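Local coordinates for protein dermonecrotic toxin (Pasteurella multocida, PDB 2EBF) that acts as a mitogenic toxin that induces bone resorption and is associated with atrophic rhinitis in pigs, its C-terminal region carrying a thiol protease-like catalytic triad, at residues Phe580-Leu590 with His689-Pro700. Numbering follows the deposited sequence.
Sequences FPTEQSRLPLL and HDQLDTTILILP
The guanidinium of Arg586 is sandwiched between Pro581, whose carbonyl carbon lies over one face, and Leu697, whose CD1 sits 3.2 Å above the plane of the other, offset toward the rim. Its edge faces the carboxylate of Asp693, end-on: Arg586 NH1 to Asp693 OD1 is 2.9 Å and Arg586 NH2 to Asp693 OD2 is 2.8 Å. Both bonds use syn lone pairs and the two planes lie 6° apart, so the pair fixes the rotation of the arginine head. At the other flat group, the Phe580 ring, the backbone of His689 lies over one face, its C 3.6 Å above the centre.

Arginine suits its buried place because its extended chain crosses Leu699 CD2 with its methylenes while its flat end serves several acids: NH1 also meets Glu583 OE2 at 3.0 Å, tilted from the plane, and NH2 pairs with Glu707. Glu583, bent at chi2 (-68°), lays its carboxylate against Thr694 CG2 and reaches Lys610 with OE1; the positive charges of Arg586 and Lys610 probably offset the repulsion between Glu583 and Asp693. A water donates to Pro581 O and Asp693 OD2 and accepts from Asp690 N, joining the two segments. Farther along, leucines make the join apolar: Leu589 CD1 meets Leu699 CD2 at 3.9 Å, and Leu590 CD2 packs on Pro700 CD.

Hydroxyls suit Thr582 and Ser585, each accepting from the other's backbone N in a capping box; Asp690's short carboxylate accepts from Leu692 N in an Asx turn. Thus a salt-bridge network centred on Arg586 fastens the N-terminal end of helix 583-591 to the loop leading into 697-700, an outermost strand of the antiparallel sheet in the toxin's C3 domain.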
loop_
_atom_site.group_PDB
_atom_site.type_symbol
_atom_site.label_atom_id
_atom_site.label_comp_id
_atom_site.label_asym_id
_atom_site.label_seq_id
_atom_site.Cartn_x
_atom_site.Cartn_y
_atom_site.Cartn_z
ATOM N N PHE A 580 -39.384 13.507 -0.649
ATOM C CA PHE A 580 -39.418 12.768 -1.899
ATOM C C PHE A 580 -38.715 13.549 -2.989
ATOM O O PHE A 580 -38.798 14.780 -3.024
ATOM C CB PHE A 580 -40.854 12.477 -2.317
ATOM C CG PHE A 580 -41.562 11.524 -1.408
ATOM C CD1 PHE A 580 -42.665 11.938 -0.677
ATOM C CD2 PHE A 580 -41.117 10.213 -1.270
ATOM C CE1 PHE A 580 -43.326 11.060 0.166
ATOM C CE2 PHE A 580 -41.767 9.332 -0.427
ATOM C CZ PHE A 580 -42.872 9.756 0.293
ATOM N N PRO A 581 -38.006 12.837 -3.876
ATOM C CA PRO A 581 -37.420 13.488 -5.044
ATOM C C PRO A 581 -38.523 14.030 -5.948
ATOM O O PRO A 581 -39.639 13.498 -5.961
ATOM C CB PRO A 581 -36.658 12.355 -5.743
ATOM C CG PRO A 581 -37.198 11.103 -5.185
ATOM C CD PRO A 581 -37.707 11.394 -3.825
ATOM N N THR A 582 -38.212 15.098 -6.673
ATOM C CA THR A 582 -39.153 15.705 -7.602
ATOM C C THR A 582 -38.443 15.930 -8.925
ATOM O O THR A 582 -37.221 15.805 -9.012
ATOM C CB THR A 582 -39.676 17.066 -7.087
ATOM O OG1 THR A 582 -38.569 17.948 -6.857
ATOM C CG2 THR A 582 -40.480 16.898 -5.801
ATOM N N GLU A 583 -39.210 16.278 -9.953
ATOM C CA GLU A 583 -38.619 16.623 -11.238
ATOM C C GLU A 583 -37.679 17.816 -11.081
ATOM O O GLU A 583 -36.612 17.853 -11.699
ATOM C CB GLU A 583 -39.701 16.871 -12.288
ATOM C CG GLU A 583 -40.405 15.581 -12.751
ATOM C CD GLU A 583 -39.494 14.662 -13.555
ATOM O OE1 GLU A 583 -39.577 14.709 -14.800
ATOM O OE2 GLU A 583 -38.695 13.901 -12.956
ATOM N N GLN A 584 -38.067 18.759 -10.219
ATOM C CA GLN A 584 -37.219 19.896 -9.867
ATOM C C GLN A 584 -35.873 19.464 -9.274
ATOM O O GLN A 584 -34.825 19.927 -9.725
ATOM C CB GLN A 584 -37.953 20.856 -8.914
ATOM C CG GLN A 584 -37.145 22.110 -8.566
ATOM C CD GLN A 584 -37.930 23.156 -7.776
ATOM O OE1 GLN A 584 -37.876 24.347 -8.089
ATOM N NE2 GLN A 584 -38.653 22.717 -6.748
ATOM N N SER A 585 -35.903 18.569 -8.286
ATOM C CA SER A 585 -34.676 18.087 -7.641
ATOM C C SER A 585 -33.817 17.261 -8.595
ATOM O O SER A 585 -32.585 17.289 -8.520
ATOM C CB SER A 585 -34.994 17.287 -6.367
ATOM O OG SER A 585 -35.632 16.052 -6.656
ATOM N N ARG A 586 -34.472 16.535 -9.496
ATOM C CA ARG A 586 -33.773 15.706 -10.475
ATOM C C ARG A 586 -33.098 16.483 -11.615
ATOM O O ARG A 586 -32.195 15.959 -12.265
ATOM C CB ARG A 586 -34.725 14.667 -11.069
ATOM C CG ARG A 586 -35.283 13.670 -10.071
ATOM C CD ARG A 586 -36.298 12.744 -10.750
ATOM N NE ARG A 586 -37.002 11.883 -9.797
ATOM C CZ ARG A 586 -38.316 11.892 -9.588
ATOM N NH1 ARG A 586 -39.112 12.717 -10.269
ATOM N NH2 ARG A 586 -38.846 11.062 -8.700
ATOM N N LEU A 587 -33.531 17.716 -11.875
ATOM C CA LEU A 587 -32.991 18.459 -13.022
ATOM C C LEU A 587 -31.455 18.604 -13.009
ATOM O O LEU A 587 -30.809 18.290 -14.010
ATOM C CB LEU A 587 -33.697 19.811 -13.215
ATOM C CG LEU A 587 -33.344 20.605 -14.476
ATOM C CD1 LEU A 587 -33.708 19.842 -15.744
ATOM C CD2 LEU A 587 -34.050 21.938 -14.448
ATOM N N PRO A 588 -30.865 19.061 -11.884
ATOM C CA PRO A 588 -29.393 19.107 -11.817
ATOM C C PRO A 588 -28.693 17.797 -12.189
ATOM O O PRO A 588 -27.683 17.819 -12.897
ATOM C CB PRO A 588 -29.124 19.468 -10.353
ATOM C CG PRO A 588 -30.318 20.262 -9.961
ATOM C CD PRO A 588 -31.473 19.600 -10.651
ATOM N N LEU A 589 -29.236 16.668 -11.738
ATOM C CA LEU A 589 -28.641 15.363 -12.022
ATOM C C LEU A 589 -28.594 15.112 -13.521
ATOM O O LEU A 589 -27.641 14.527 -14.024
ATOM C CB LEU A 589 -29.403 14.237 -11.311
ATOM C CG LEU A 589 -29.658 14.402 -9.804
ATOM C CD1 LEU A 589 -30.458 13.221 -9.260
ATOM C CD2 LEU A 589 -28.356 14.586 -9.030
ATOM N N LEU A 590 -29.623 15.576 -14.227
ATOM C CA LEU A 590 -29.694 15.403 -15.672
ATOM C C LEU A 590 -28.751 16.355 -16.404
ATOM O O LEU A 590 -27.998 15.929 -17.284
ATOM C CB LEU A 590 -31.133 15.568 -16.169
ATOM C CG LEU A 590 -32.105 14.445 -15.792
ATOM C CD1 LEU A 590 -33.533 14.853 -16.115
ATOM C CD2 LEU A 590 -31.746 13.149 -16.504
ATOM N N HIS A 689 -43.593 7.753 -3.295
ATOM C CA HIS A 689 -43.238 8.873 -4.169
ATOM C C HIS A 689 -43.985 10.140 -3.799
ATOM O O HIS A 689 -45.005 10.097 -3.096
ATOM C CB HIS A 689 -43.576 8.520 -5.623
ATOM C CG HIS A 689 -45.001 8.108 -5.825
ATOM N ND1 HIS A 689 -46.016 9.018 -6.041
ATOM C CD2 HIS A 689 -45.585 6.887 -5.820
ATOM C CE1 HIS A 689 -47.162 8.374 -6.173
ATOM N NE2 HIS A 689 -46.928 7.080 -6.046
ATOM N N ASP A 690 -43.485 11.270 -4.295
ATOM C CA ASP A 690 -44.196 12.542 -4.174
ATOM C C ASP A 690 -45.560 12.437 -4.865
ATOM O O ASP A 690 -45.685 11.782 -5.906
ATOM C CB ASP A 690 -43.370 13.669 -4.792
ATOM C CG ASP A 690 -43.877 15.046 -4.403
ATOM O OD1 ASP A 690 -44.971 15.434 -4.865
ATOM O OD2 ASP A 690 -43.173 15.737 -3.642
ATOM N N GLN A 691 -46.573 13.082 -4.283
ATOM C CA GLN A 691 -47.957 12.976 -4.768
ATOM C C GLN A 691 -48.164 13.326 -6.237
ATOM O O GLN A 691 -48.975 12.699 -6.920
ATOM C CB GLN A 691 -48.915 13.810 -3.901
ATOM C CG GLN A 691 -49.589 13.018 -2.786
ATOM C CD GLN A 691 -50.333 11.789 -3.298
ATOM O OE1 GLN A 691 -49.880 10.656 -3.116
ATOM N NE2 GLN A 691 -51.470 12.013 -3.955
ATOM N N LEU A 692 -47.440 14.325 -6.723
ATOM C CA LEU A 692 -47.618 14.769 -8.102
ATOM C C LEU A 692 -46.467 14.345 -9.025
ATOM O O LEU A 692 -46.203 14.992 -10.041
ATOM C CB LEU A 692 -47.863 16.284 -8.144
ATOM C CG LEU A 692 -46.894 17.249 -7.448
ATOM C CD1 LEU A 692 -45.972 17.909 -8.467
ATOM C CD2 LEU A 692 -47.684 18.314 -6.681
ATOM N N ASP A 693 -45.807 13.242 -8.679
ATOM C CA ASP A 693 -44.626 12.799 -9.419
ATOM C C ASP A 693 -44.975 12.319 -10.824
ATOM O O ASP A 693 -46.068 11.801 -11.062
ATOM C CB ASP A 693 -43.868 11.705 -8.657
ATOM C CG ASP A 693 -42.390 11.661 -9.012
ATOM O OD1 ASP A 693 -41.944 12.477 -9.843
ATOM O OD2 ASP A 693 -41.662 10.810 -8.459
ATOM N N THR A 694 -44.032 12.522 -11.743
ATOM C CA THR A 694 -44.097 12.013 -13.113
ATOM C C THR A 694 -44.271 10.482 -13.113
ATOM O O THR A 694 -43.810 9.813 -12.192
ATOM C CB THR A 694 -42.808 12.413 -13.889
ATOM O OG1 THR A 694 -42.952 12.098 -15.275
ATOM C CG2 THR A 694 -41.561 11.693 -13.342
ATOM N N THR A 695 -44.937 9.943 -14.134
ATOM C CA THR A 695 -45.154 8.494 -14.259
ATOM C C THR A 695 -43.933 7.741 -14.793
ATOM O O THR A 695 -43.780 6.554 -14.536
ATOM C CB THR A 695 -46.337 8.169 -15.189
ATOM O OG1 THR A 695 -46.176 8.884 -16.417
ATOM C CG2 THR A 695 -47.664 8.561 -14.539
ATOM N N ILE A 696 -43.086 8.424 -15.555
ATOM C CA ILE A 696 -41.906 7.784 -16.140
ATOM C C ILE A 696 -40.659 8.452 -15.584
ATOM O O ILE A 696 -40.432 9.652 -15.807
ATOM C CB ILE A 696 -41.898 7.863 -17.700
ATOM C CG1 ILE A 696 -43.172 7.240 -18.291
ATOM C CG2 ILE A 696 -40.634 7.206 -18.282
ATOM C CD1 ILE A 696 -43.426 7.652 -19.740
ATOM N N LEU A 697 -39.873 7.675 -14.846
ATOM C CA LEU A 697 -38.646 8.166 -14.223
ATOM C C LEU A 697 -37.441 8.044 -15.149
ATOM O O LEU A 697 -37.075 6.942 -15.575
ATOM C CB LEU A 697 -38.378 7.408 -12.912
ATOM C CG LEU A 697 -37.101 7.764 -12.138
ATOM C CD1 LEU A 697 -37.032 9.256 -11.793
ATOM C CD2 LEU A 697 -37.008 6.933 -10.859
ATOM N N ILE A 698 -36.823 9.180 -15.461
ATOM C CA ILE A 698 -35.622 9.198 -16.302
ATOM C C ILE A 698 -34.468 9.858 -15.563
ATOM O O ILE A 698 -34.527 11.055 -15.231
ATOM C CB ILE A 698 -35.880 9.896 -17.670
ATOM C CG1 ILE A 698 -37.024 9.181 -18.407
ATOM C CG2 ILE A 698 -34.585 9.951 -18.511
ATOM C CD1 ILE A 698 -37.494 9.882 -19.675
ATOM N N LEU A 699 -33.433 9.066 -15.291
ATOM C CA LEU A 699 -32.211 9.549 -14.649
ATOM C C LEU A 699 -31.011 8.775 -15.155
ATOM O O LEU A 699 -31.162 7.638 -15.627
ATOM C CB LEU A 699 -32.282 9.384 -13.121
ATOM C CG LEU A 699 -33.139 10.288 -12.246
ATOM C CD1 LEU A 699 -33.320 9.638 -10.866
ATOM C CD2 LEU A 699 -32.545 11.705 -12.127
ATOM N N PRO A 700 -29.804 9.359 -15.031
ATOM C CA PRO A 700 -28.638 8.523 -15.297
ATOM C C PRO A 700 -28.677 7.316 -14.366
ATOM O O PRO A 700 -29.110 7.447 -13.219
ATOM C CB PRO A 700 -27.465 9.441 -14.963
ATOM C CG PRO A 700 -28.028 10.836 -15.169
ATOM C CD PRO A 700 -29.420 10.726 -14.632
HETATM O O HOH W 1 -40.995 16.245 -2.208
HETATM O O HOH W 2 -41.075 10.935 -5.822
HETATM O O HOH W 3 -38.169 11.770 -14.573
HETATM O O HOH W 4 -42.044 15.666 -9.490
HETATM O O HOH W 5 -36.176 13.230 -15.104
#